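Local coordinates for protein aromatic-amino-acid aminotransferase (Burkholderia pseudomallei, PDB 4F4E) that probably transfers amino groups between aromatic amino acids such as tyrosine and 2-oxoglutarate, using pyridoxal 5'-phosphate bound covalently as a lysine Schiff base, at residues K103-L112 with I244-A255; A121-I132 with V301-P310. One frame throughout, in Å; residues are numbered along the deposited sequence.

Contact 1: residues K103-L112 with I244-A255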
loop_
_atom_site.group_PDB
_atom_site.type_symbol
_atom_site.label_atom_id
_atom_site.label_comp_id
_atom_site.label_asym_id
_atom_site.label_seq_id
_atom_site.Cartn_x
_atom_site.Cartn_y
_atom_site.Cartn_z
ATOM N N LYS A 103 -13.516 -9.004 15.641
ATOM C CA LYS A 103 -14.117 -8.946 16.977
ATOM C C LYS A 103 -14.361 -7.526 17.428
ATOM O O LYS A 103 -15.348 -7.229 18.126
ATOM C CB LYS A 103 -13.271 -9.751 17.977
ATOM C CG LYS A 103 -13.439 -11.251 17.658
ATOM C CD LYS A 103 -12.845 -12.204 18.682
ATOM C CE LYS A 103 -13.193 -13.685 18.357
ATOM N NZ LYS A 103 -12.592 -14.605 19.396
ATOM N N LEU A 104 -13.459 -6.623 17.057
ATOM C CA LEU A 104 -13.625 -5.220 17.446
ATOM C C LEU A 104 -14.862 -4.643 16.756
ATOM O O LEU A 104 -15.648 -3.907 17.370
ATOM C CB LEU A 104 -12.345 -4.446 17.063
ATOM C CG LEU A 104 -12.290 -2.988 17.471
ATOM C CD1 LEU A 104 -12.290 -2.830 18.997
ATOM C CD2 LEU A 104 -11.027 -2.341 16.885
ATOM N N LEU A 105 -15.066 -5.018 15.502
ATOM C CA LEU A 105 -16.216 -4.537 14.727
ATOM C C LEU A 105 -17.540 -5.164 15.087
ATOM O O LEU A 105 -18.538 -4.471 15.169
ATOM C CB LEU A 105 -16.002 -4.715 13.218
ATOM C CG LEU A 105 -14.836 -3.886 12.666
ATOM C CD1 LEU A 105 -14.485 -4.301 11.231
ATOM C CD2 LEU A 105 -15.082 -2.376 12.680
ATOM N N LEU A 106 -17.544 -6.481 15.300
ATOM C CA LEU A 106 -18.769 -7.268 15.366
ATOM C C LEU A 106 -19.098 -7.716 16.747
ATOM O O LEU A 106 -20.248 -8.058 16.980
ATOM C CB LEU A 106 -18.720 -8.490 14.404
ATOM C CG LEU A 106 -18.486 -8.076 12.952
ATOM C CD1 LEU A 106 -18.317 -9.263 11.981
ATOM C CD2 LEU A 106 -19.569 -7.110 12.462
ATOM N N GLY A 107 -18.115 -7.709 17.657
ATOM C CA GLY A 107 -18.338 -8.211 19.010
ATOM C C GLY A 107 -17.690 -9.559 19.191
ATOM O O GLY A 107 -17.611 -10.348 18.260
ATOM N N ASP A 108 -17.235 -9.836 20.399
ATOM C CA ASP A 108 -16.535 -11.094 20.651
ATOM C C ASP A 108 -17.388 -12.302 20.306
ATOM O O ASP A 108 -16.869 -13.247 19.692
ATOM C CB ASP A 108 -16.021 -11.162 22.107
ATOM C CG ASP A 108 -14.856 -10.215 22.349
ATOM O OD1 ASP A 108 -14.242 -9.731 21.365
ATOM O OD2 ASP A 108 -14.554 -9.929 23.521
ATOM N N ASP A 109 -18.689 -12.246 20.614
ATOM C CA ASP A 109 -19.592 -13.390 20.420
ATOM C C ASP A 109 -20.475 -13.377 19.140
ATOM O O ASP A 109 -21.564 -13.965 19.076
ATOM C CB ASP A 109 -20.474 -13.533 21.665
ATOM C CG ASP A 109 -19.689 -13.991 22.882
ATOM O OD1 ASP A 109 -18.587 -14.573 22.726
ATOM O OD2 ASP A 109 -20.188 -13.779 24.004
ATOM N N SER A 110 -19.981 -12.727 18.107
ATOM C CA SER A 110 -20.663 -12.700 16.837
ATOM C C SER A 110 -20.927 -14.071 16.278
ATOM O O SER A 110 -20.003 -14.848 16.129
ATOM C CB SER A 110 -19.778 -11.974 15.819
ATOM O OG SER A 110 -20.352 -12.061 14.533
ATOM N N PRO A 111 -22.184 -14.372 15.912
ATOM C CA PRO A 111 -22.471 -15.630 15.258
ATOM C C PRO A 111 -21.922 -15.684 13.836
ATOM O O PRO A 111 -21.727 -16.767 13.325
ATOM C CB PRO A 111 -24.009 -15.702 15.220
ATOM C CG PRO A 111 -24.508 -14.492 15.861
ATOM C CD PRO A 111 -23.385 -13.550 16.124
ATOM N N LEU A 112 -21.742 -14.525 13.184
ATOM C CA LEU A 112 -21.139 -14.529 11.852
ATOM C C LEU A 112 -19.678 -14.963 11.909
ATOM O O LEU A 112 -19.219 -15.801 11.114
ATOM C CB LEU A 112 -21.278 -13.158 11.199
ATOM C CG LEU A 112 -22.705 -12.674 10.969
ATOM C CD1 LEU A 112 -22.632 -11.296 10.295
ATOM C CD2 LEU A 112 -23.487 -13.666 10.121
ATOM N N ILE A 244 -16.120 2.723 22.110
ATOM C CA ILE A 244 -15.659 1.757 21.101
ATOM C C ILE A 244 -16.769 0.834 20.637
ATOM O O ILE A 244 -16.986 0.700 19.426
ATOM C CB ILE A 244 -14.434 0.979 21.590
ATOM C CG1 ILE A 244 -13.225 1.912 21.631
ATOM C CG2 ILE A 244 -14.122 -0.219 20.705
ATOM C CD1 ILE A 244 -12.153 1.494 22.628
ATOM N N GLU A 245 -17.496 0.245 21.585
ATOM C CA GLU A 245 -18.578 -0.661 21.270
ATOM C C GLU A 245 -19.785 0.053 20.621
ATOM O O GLU A 245 -20.289 -0.411 19.609
ATOM C CB GLU A 245 -19.005 -1.485 22.514
ATOM C CG GLU A 245 -17.924 -2.480 22.976
ATOM C CD GLU A 245 -17.635 -3.611 21.946
ATOM O OE1 GLU A 245 -18.550 -4.467 21.752
ATOM O OE2 GLU A 245 -16.496 -3.653 21.349
ATOM N N ALA A 246 -20.216 1.189 21.164
ATOM C CA ALA A 246 -21.400 1.870 20.651
ATOM C C ALA A 246 -21.144 2.384 19.234
ATOM O O ALA A 246 -22.063 2.434 18.394
ATOM C CB ALA A 246 -21.826 3.045 21.553
ATOM N N ASP A 247 -19.909 2.778 18.962
ATOM C CA ASP A 247 -19.592 3.369 17.653
ATOM C C ASP A 247 -19.661 2.343 16.542
ATOM O O ASP A 247 -19.701 2.728 15.350
ATOM C CB ASP A 247 -18.208 4.024 17.674
ATOM C CG ASP A 247 -18.167 5.334 18.477
ATOM O OD1 ASP A 247 -19.262 5.757 18.964
ATOM O OD2 ASP A 247 -17.065 5.954 18.586
ATOM N N ALA A 248 -19.589 1.054 16.900
ATOM C CA ALA A 248 -19.764 -0.069 15.935
ATOM C C ALA A 248 -21.230 -0.388 15.628
ATOM O O ALA A 248 -21.524 -1.276 14.807
ATOM C CB ALA A 248 -19.064 -1.340 16.416
ATOM N N ALA A 249 -22.155 0.311 16.284
ATOM C CA ALA A 249 -23.582 -0.092 16.236
ATOM C C ALA A 249 -24.099 -0.265 14.822
ATOM O O ALA A 249 -24.742 -1.250 14.509
ATOM C CB ALA A 249 -24.435 0.885 17.030
ATOM N N ALA A 250 -23.797 0.686 13.960
ATOM C CA ALA A 250 -24.276 0.645 12.583
ATOM C C ALA A 250 -23.767 -0.569 11.838
ATOM O O ALA A 250 -24.511 -1.197 11.092
ATOM C CB ALA A 250 -23.906 1.929 11.841
ATOM N N VAL A 251 -22.493 -0.940 12.070
ATOM C CA VAL A 251 -21.916 -2.111 11.417
ATOM C C VAL A 251 -22.664 -3.369 11.884
ATOM O O VAL A 251 -23.081 -4.196 11.070
ATOM C CB VAL A 251 -20.390 -2.220 11.720
ATOM C CG1 VAL A 251 -19.829 -3.518 11.191
ATOM C CG2 VAL A 251 -19.631 -1.010 11.188
ATOM N N ARG A 252 -22.943 -3.452 13.196
ATOM C CA ARG A 252 -23.619 -4.593 13.795
ATOM C C ARG A 252 -25.081 -4.745 13.373
ATOM O O ARG A 252 -25.548 -5.886 13.220
ATOM C CB ARG A 252 -23.475 -4.539 15.325
ATOM C CG ARG A 252 -21.983 -4.653 15.694
ATOM C CD ARG A 252 -21.707 -4.669 17.186
ATOM N NE ARG A 252 -20.250 -4.523 17.409
ATOM C CZ ARG A 252 -19.638 -4.539 18.604
ATOM N NH1 ARG A 252 -20.299 -4.734 19.717
ATOM N NH2 ARG A 252 -18.330 -4.401 18.688
ATOM N N LEU A 253 -25.755 -3.614 13.140
ATOM C CA LEU A 253 -27.147 -3.602 12.652
ATOM C C LEU A 253 -27.215 -4.233 11.271
ATOM O O LEU A 253 -28.130 -5.009 10.995
ATOM C CB LEU A 253 -27.718 -2.169 12.597
ATOM C CG LEU A 253 -28.139 -1.593 13.955
ATOM C CD1 LEU A 253 -28.418 -0.061 13.991
ATOM C CD2 LEU A 253 -29.360 -2.349 14.445
ATOM N N PHE A 254 -26.240 -3.896 10.419
ATOM C CA PHE A 254 -26.172 -4.496 9.074
ATOM C C PHE A 254 -25.808 -5.968 9.173
ATOM O O PHE A 254 -26.362 -6.795 8.438
ATOM C CB PHE A 254 -25.207 -3.764 8.143
ATOM C CG PHE A 254 -25.788 -2.503 7.540
ATOM C CD1 PHE A 254 -26.539 -2.566 6.419
ATOM C CD2 PHE A 254 -25.560 -1.293 8.115
ATOM C CE1 PHE A 254 -27.069 -1.427 5.863
ATOM C CE2 PHE A 254 -26.088 -0.130 7.567
ATOM C CZ PHE A 254 -26.855 -0.214 6.431
ATOM N N ALA A 255 -24.893 -6.298 10.078
ATOM C CA ALA A 255 -24.492 -7.676 10.274
ATOM C C ALA A 255 -25.692 -8.517 10.704
ATOM O O ALA A 255 -25.879 -9.624 10.181
ATOM C CB ALA A 255 -23.347 -7.775 11.300
HETATM O O HOH W 1 -15.282 -6.078 20.505
#
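The C-terminal end of helix 95-106 is gripped by Arg-252 of helix 249-256, which makes the two direct hydrogen bonds of this contact. Its chain, extended from CG to NE, lies along the helix end. Arg-252 NE donates almost straight (170°) to Leu-105 O at 2.8 Å, while its NH2 reaches Leu-104 O at 3.0 Å on a more bent path. Both oxygens lie in the guanidinium plane, yet each carbonyl is met from above its own plane. Leu-106 C and Gly-107 N lie over the rim of one face. Glu-245 meets the NH1/NH2 edge and probably limits its rotation: OE1 takes NH1 of Arg-252 at 2.7 Å in a salt bridge, the further bonds from NH2 are weak, and a water bridges Glu-245 OE2 to Lys-103 O. The positive charge would probably be stabilised by the carbonyl end of the helix dipole as well as by this carboxylate. Leu-106 CD2 meets Val-251 CG1 at 3.8 Å, the two side chains crossing near a right angle, and Leu-104 CD1 touches Ile-244 CG2 at 3.6 Å. Gly-107, with phi 105°, ends the helix and begins a type I turn to Ser-110, leaving a helix C-terminus whose carbonyls are bound by an arginine from a helix distant in sequence.

Contact 2: residues A121-I132 with V301-P310; sequences AQALGGTGALKI and VIRTNYSNPP
Two waters join the buried hydroxyl of Tyr-306 to backbone atoms of strand 118-124; Tyr-306 OH lies 4.0 Å from Gln-122 O, and water spans the gap. The site is the strand-to-helix turn of the aminotransferase fold, where strand 118-124 runs into helix 125-140 and Gly-126 N and Thr-127 N bind the cofactor phosphate. One water accepts from Tyr-306 OH and donates to Gln-122 O; the other donates to Tyr-306 OH and accepts from Leu-124 N, so the hydroxyl both gives and receives. Leu-124 CD2 lies over one face of the Tyr-306 ring, 3.7 Å from its centroid and 19° off the normal, a CH-pi contact, while Leu-124 CD1 meets Pro-310 CD at 3.6 Å. Ile-132 CG2 comes to the ring edge. With chi1 66°, Ile-132 CG1 sits between the backbone N and carbonyl carbon, and CD1 packs 3.9 Å from Ile-302 CG1. Asn-305 bonds Asn-305 of the second subunit, placing this loop at the dimer interface. Gln-122, extended with OE1 held by Ile-94 N, crosses the Pro-309 ring obliquely, Gln-122 CD 3.7 Å from Pro-309 CG, and Gln-122 NE2 donates weakly to Pro-310 O at 2.9 Å.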
loop_
_atom_site.group_PDB
_atom_site.type_symbol
_atom_site.label_atom_id
_atom_site.label_comp_id
_atom_site.label_asym_id
_atom_site.label_seq_id
_atom_site.Cartn_x
_atom_site.Cartn_y
_atom_site.Cartn_z
ATOM N N ALA A 121 -9.347 -8.714 5.415
ATOM C CA ALA A 121 -7.989 -8.575 4.904
ATOM C C ALA A 121 -7.418 -7.246 5.429
ATOM O O ALA A 121 -8.048 -6.205 5.319
ATOM C CB ALA A 121 -7.933 -8.567 3.361
ATOM N N GLN A 122 -6.223 -7.313 5.991
ATOM C CA GLN A 122 -5.490 -6.148 6.359
ATOM C C GLN A 122 -5.296 -5.278 5.144
ATOM O O GLN A 122 -5.129 -5.768 4.037
ATOM C CB GLN A 122 -4.124 -6.569 6.945
ATOM C CG GLN A 122 -3.246 -5.448 7.486
ATOM C CD GLN A 122 -1.901 -5.958 7.899
ATOM O OE1 GLN A 122 -1.763 -7.120 8.271
ATOM N NE2 GLN A 122 -0.895 -5.087 7.849
ATOM N N ALA A 123 -5.317 -3.973 5.357
ATOM C CA ALA A 123 -5.308 -3.017 4.256
ATOM C C ALA A 123 -4.474 -1.786 4.580
ATOM O O ALA A 123 -4.194 -1.508 5.754
ATOM C CB ALA A 123 -6.779 -2.609 3.915
ATOM N N LEU A 124 -4.154 -0.993 3.538
ATOM C CA LEU A 124 -3.362 0.233 3.711
ATOM C C LEU A 124 -4.262 1.374 4.165
ATOM O O LEU A 124 -4.675 2.219 3.392
ATOM C CB LEU A 124 -2.603 0.571 2.439
ATOM C CG LEU A 124 -1.319 -0.193 2.134
ATOM C CD1 LEU A 124 -0.168 0.156 3.057
ATOM C CD2 LEU A 124 -1.470 -1.685 2.109
ATOM N N GLY A 125 -4.532 1.383 5.462
ATOM C CA GLY A 125 -5.525 2.269 6.028
ATOM C C GLY A 125 -6.948 1.975 5.572
ATOM O O GLY A 125 -7.221 1.014 4.827
ATOM N N GLY A 126 -7.855 2.841 6.035
ATOM C CA GLY A 126 -9.216 2.847 5.545
ATOM C C GLY A 126 -9.286 3.114 4.076
ATOM O O GLY A 126 -10.153 2.537 3.362
ATOM N N THR A 127 -8.361 3.933 3.581
ATOM C CA THR A 127 -8.348 4.185 2.137
ATOM C C THR A 127 -8.054 2.918 1.346
ATOM O O THR A 127 -8.736 2.608 0.358
ATOM C CB THR A 127 -7.345 5.270 1.733
ATOM O OG1 THR A 127 -7.596 6.461 2.477
ATOM C CG2 THR A 127 -7.485 5.583 0.295
ATOM N N GLY A 128 -6.994 2.198 1.742
ATOM C CA GLY A 128 -6.667 0.955 1.048
ATOM C C GLY A 128 -7.804 -0.049 1.053
ATOM O O GLY A 128 -8.036 -0.723 0.062
ATOM N N ALA A 129 -8.534 -0.127 2.159
ATOM C CA ALA A 129 -9.684 -1.042 2.299
ATOM C C ALA A 129 -10.791 -0.683 1.311
ATOM O O ALA A 129 -11.395 -1.539 0.669
ATOM C CB ALA A 129 -10.207 -1.060 3.722
ATOM N N LEU A 130 -11.059 0.616 1.210
ATOM C CA LEU A 130 -12.016 1.095 0.231
ATOM C C LEU A 130 -11.609 0.716 -1.190
ATOM O O LEU A 130 -12.458 0.313 -2.006
ATOM C CB LEU A 130 -12.251 2.602 0.338
ATOM C CG LEU A 130 -12.962 3.161 1.556
ATOM C CD1 LEU A 130 -12.686 4.698 1.711
ATOM C CD2 LEU A 130 -14.480 2.828 1.453
ATOM N N LYS A 131 -10.321 0.867 -1.496
ATOM C CA LYS A 131 -9.796 0.591 -2.834
ATOM C C LYS A 131 -9.937 -0.889 -3.180
ATOM O O LYS A 131 -10.406 -1.257 -4.231
ATOM C CB LYS A 131 -8.323 1.005 -2.900
ATOM C CG LYS A 131 -7.586 0.698 -4.191
ATOM C CD LYS A 131 -8.283 1.292 -5.396
ATOM C CE LYS A 131 -7.436 1.187 -6.643
ATOM N NZ LYS A 131 -8.187 1.337 -7.924
ATOM N N ILE A 132 -9.473 -1.756 -2.295
ATOM C CA ILE A 132 -9.563 -3.181 -2.591
ATOM C C ILE A 132 -11.014 -3.648 -2.705
ATOM O O ILE A 132 -11.325 -4.468 -3.572
ATOM C CB ILE A 132 -8.659 -4.052 -1.686
ATOM C CG1 ILE A 132 -9.072 -4.034 -0.246
ATOM C CG2 ILE A 132 -7.174 -3.660 -1.861
ATOM C CD1 ILE A 132 -8.261 -5.026 0.612
ATOM N N VAL A 301 -6.887 -9.199 -6.166
ATOM C CA VAL A 301 -6.967 -7.752 -6.262
ATOM C C VAL A 301 -5.873 -7.053 -5.418
ATOM O O VAL A 301 -5.325 -6.042 -5.806
ATOM C CB VAL A 301 -8.391 -7.332 -5.816
ATOM C CG1 VAL A 301 -8.455 -5.916 -5.397
ATOM C CG2 VAL A 301 -9.406 -7.648 -6.945
ATOM N N ILE A 302 -5.541 -7.641 -4.261
ATOM C CA ILE A 302 -4.440 -7.124 -3.452
ATOM C C ILE A 302 -3.097 -7.431 -4.118
ATOM O O ILE A 302 -2.214 -6.586 -4.213
ATOM C CB ILE A 302 -4.447 -7.804 -2.060
ATOM C CG1 ILE A 302 -5.633 -7.314 -1.238
ATOM C CG2 ILE A 302 -3.161 -7.531 -1.303
ATOM C CD1 ILE A 302 -5.990 -8.323 -0.100
ATOM N N ARG A 303 -2.933 -8.665 -4.582
ATOM C CA ARG A 303 -1.621 -9.104 -4.995
ATOM C C ARG A 303 -1.161 -8.293 -6.197
ATOM O O ARG A 303 0.029 -8.023 -6.297
ATOM C CB ARG A 303 -1.605 -10.618 -5.347
ATOM C CG ARG A 303 -0.272 -11.059 -5.883
ATOM C CD ARG A 303 0.142 -12.483 -5.515
ATOM N NE ARG A 303 1.176 -12.936 -6.457
ATOM C CZ ARG A 303 2.444 -12.520 -6.501
ATOM N NH1 ARG A 303 2.936 -11.625 -5.631
ATOM N NH2 ARG A 303 3.253 -13.027 -7.435
ATOM N N THR A 304 -2.087 -7.961 -7.110
ATOM C CA THR A 304 -1.727 -7.195 -8.294
ATOM C C THR A 304 -1.679 -5.683 -8.076
ATOM O O THR A 304 -1.597 -4.903 -9.040
ATOM C CB THR A 304 -2.690 -7.510 -9.449
ATOM O OG1 THR A 304 -4.029 -7.246 -9.024
ATOM C CG2 THR A 304 -2.570 -9.002 -9.834
ATOM N N ASN A 305 -1.808 -5.271 -6.822
ATOM C CA ASN A 305 -1.736 -3.863 -6.460
ATOM C C ASN A 305 -0.411 -3.677 -5.677
ATOM O O ASN A 305 0.522 -2.989 -6.148
ATOM C CB ASN A 305 -2.982 -3.504 -5.651
ATOM C CG ASN A 305 -3.012 -2.048 -5.193
ATOM O OD1 ASN A 305 -1.982 -1.355 -5.212
ATOM N ND2 ASN A 305 -4.208 -1.554 -4.811
ATOM N N TYR A 306 -0.281 -4.337 -4.518
ATOM C CA TYR A 306 0.939 -4.094 -3.698
ATOM C C TYR A 306 1.523 -5.380 -3.060
ATOM O O TYR A 306 2.427 -5.292 -2.216
ATOM C CB TYR A 306 0.677 -3.039 -2.623
ATOM C CG TYR A 306 -0.504 -3.372 -1.745
ATOM C CD1 TYR A 306 -0.384 -4.239 -0.677
ATOM C CD2 TYR A 306 -1.751 -2.894 -2.053
ATOM C CE1 TYR A 306 -1.503 -4.595 0.051
ATOM C CE2 TYR A 306 -2.879 -3.258 -1.340
ATOM C CZ TYR A 306 -2.740 -4.109 -0.272
ATOM O OH TYR A 306 -3.868 -4.428 0.498
ATOM N N SER A 307 1.021 -6.535 -3.514
ATOM C CA SER A 307 1.532 -7.874 -3.181
ATOM C C SER A 307 1.045 -8.343 -1.811
ATOM O O SER A 307 0.364 -9.392 -1.681
ATOM C CB SER A 307 3.063 -7.914 -3.261
ATOM O OG SER A 307 3.441 -9.198 -3.588
ATOM N N ASN A 308 1.425 -7.592 -0.800
ATOM C CA ASN A 308 1.082 -7.928 0.566
ATOM C C ASN A 308 1.317 -6.667 1.398
ATOM O O ASN A 308 1.996 -5.755 0.941
ATOM C CB ASN A 308 1.898 -9.140 1.068
ATOM C CG ASN A 308 3.346 -9.090 0.637
ATOM O OD1 ASN A 308 4.099 -8.197 1.079
ATOM N ND2 ASN A 308 3.752 -10.033 -0.288
ATOM N N PRO A 309 0.675 -6.547 2.569
ATOM C CA PRO A 309 0.758 -5.281 3.294
ATOM C C PRO A 309 1.964 -5.153 4.221
ATOM O O PRO A 309 2.644 -6.127 4.514
ATOM C CB PRO A 309 -0.574 -5.262 4.081
ATOM C CG PRO A 309 -0.760 -6.705 4.418
ATOM C CD PRO A 309 -0.200 -7.510 3.241
ATOM N N PRO A 310 2.228 -3.930 4.693
ATOM C CA PRO A 310 3.343 -3.701 5.598
ATOM C C PRO A 310 3.082 -4.251 6.975
ATOM O O PRO A 310 1.920 -4.426 7.393
ATOM C CB PRO A 310 3.455 -2.163 5.624
ATOM C CG PRO A 310 2.081 -1.683 5.345
ATOM C CD PRO A 310 1.496 -2.696 4.400
HETATM O O HOH W 2 -3.409 -6.514 2.079
HETATM O O HOH W 3 -5.010 -1.835 0.943
#

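Overall arrangement
Contacts 1 and 2 lie about 22 Å apart centre to centre, do not touch, and alternate along the chain, with helix 111-114 leading on to strand 118-124. Contact 2 is wholly buried: all twelve touching residues are buried, it borders the cofactor phosphate and the second subunit, and it relies on apolar packing, one weak direct hydrogen bond and bridging waters. Contact 1 is partly buried, with six of twelve touching residues buried and no other chain reaching it, and its centre is polar: a guanidinium bonded to helix-end carbonyls, with a carboxylate of its own segment beside it. Helix 95-106 links them, since Gln-122 of contact 2 also packs on its Tyr-97 and Asp-98, while contact 1 holds its far end.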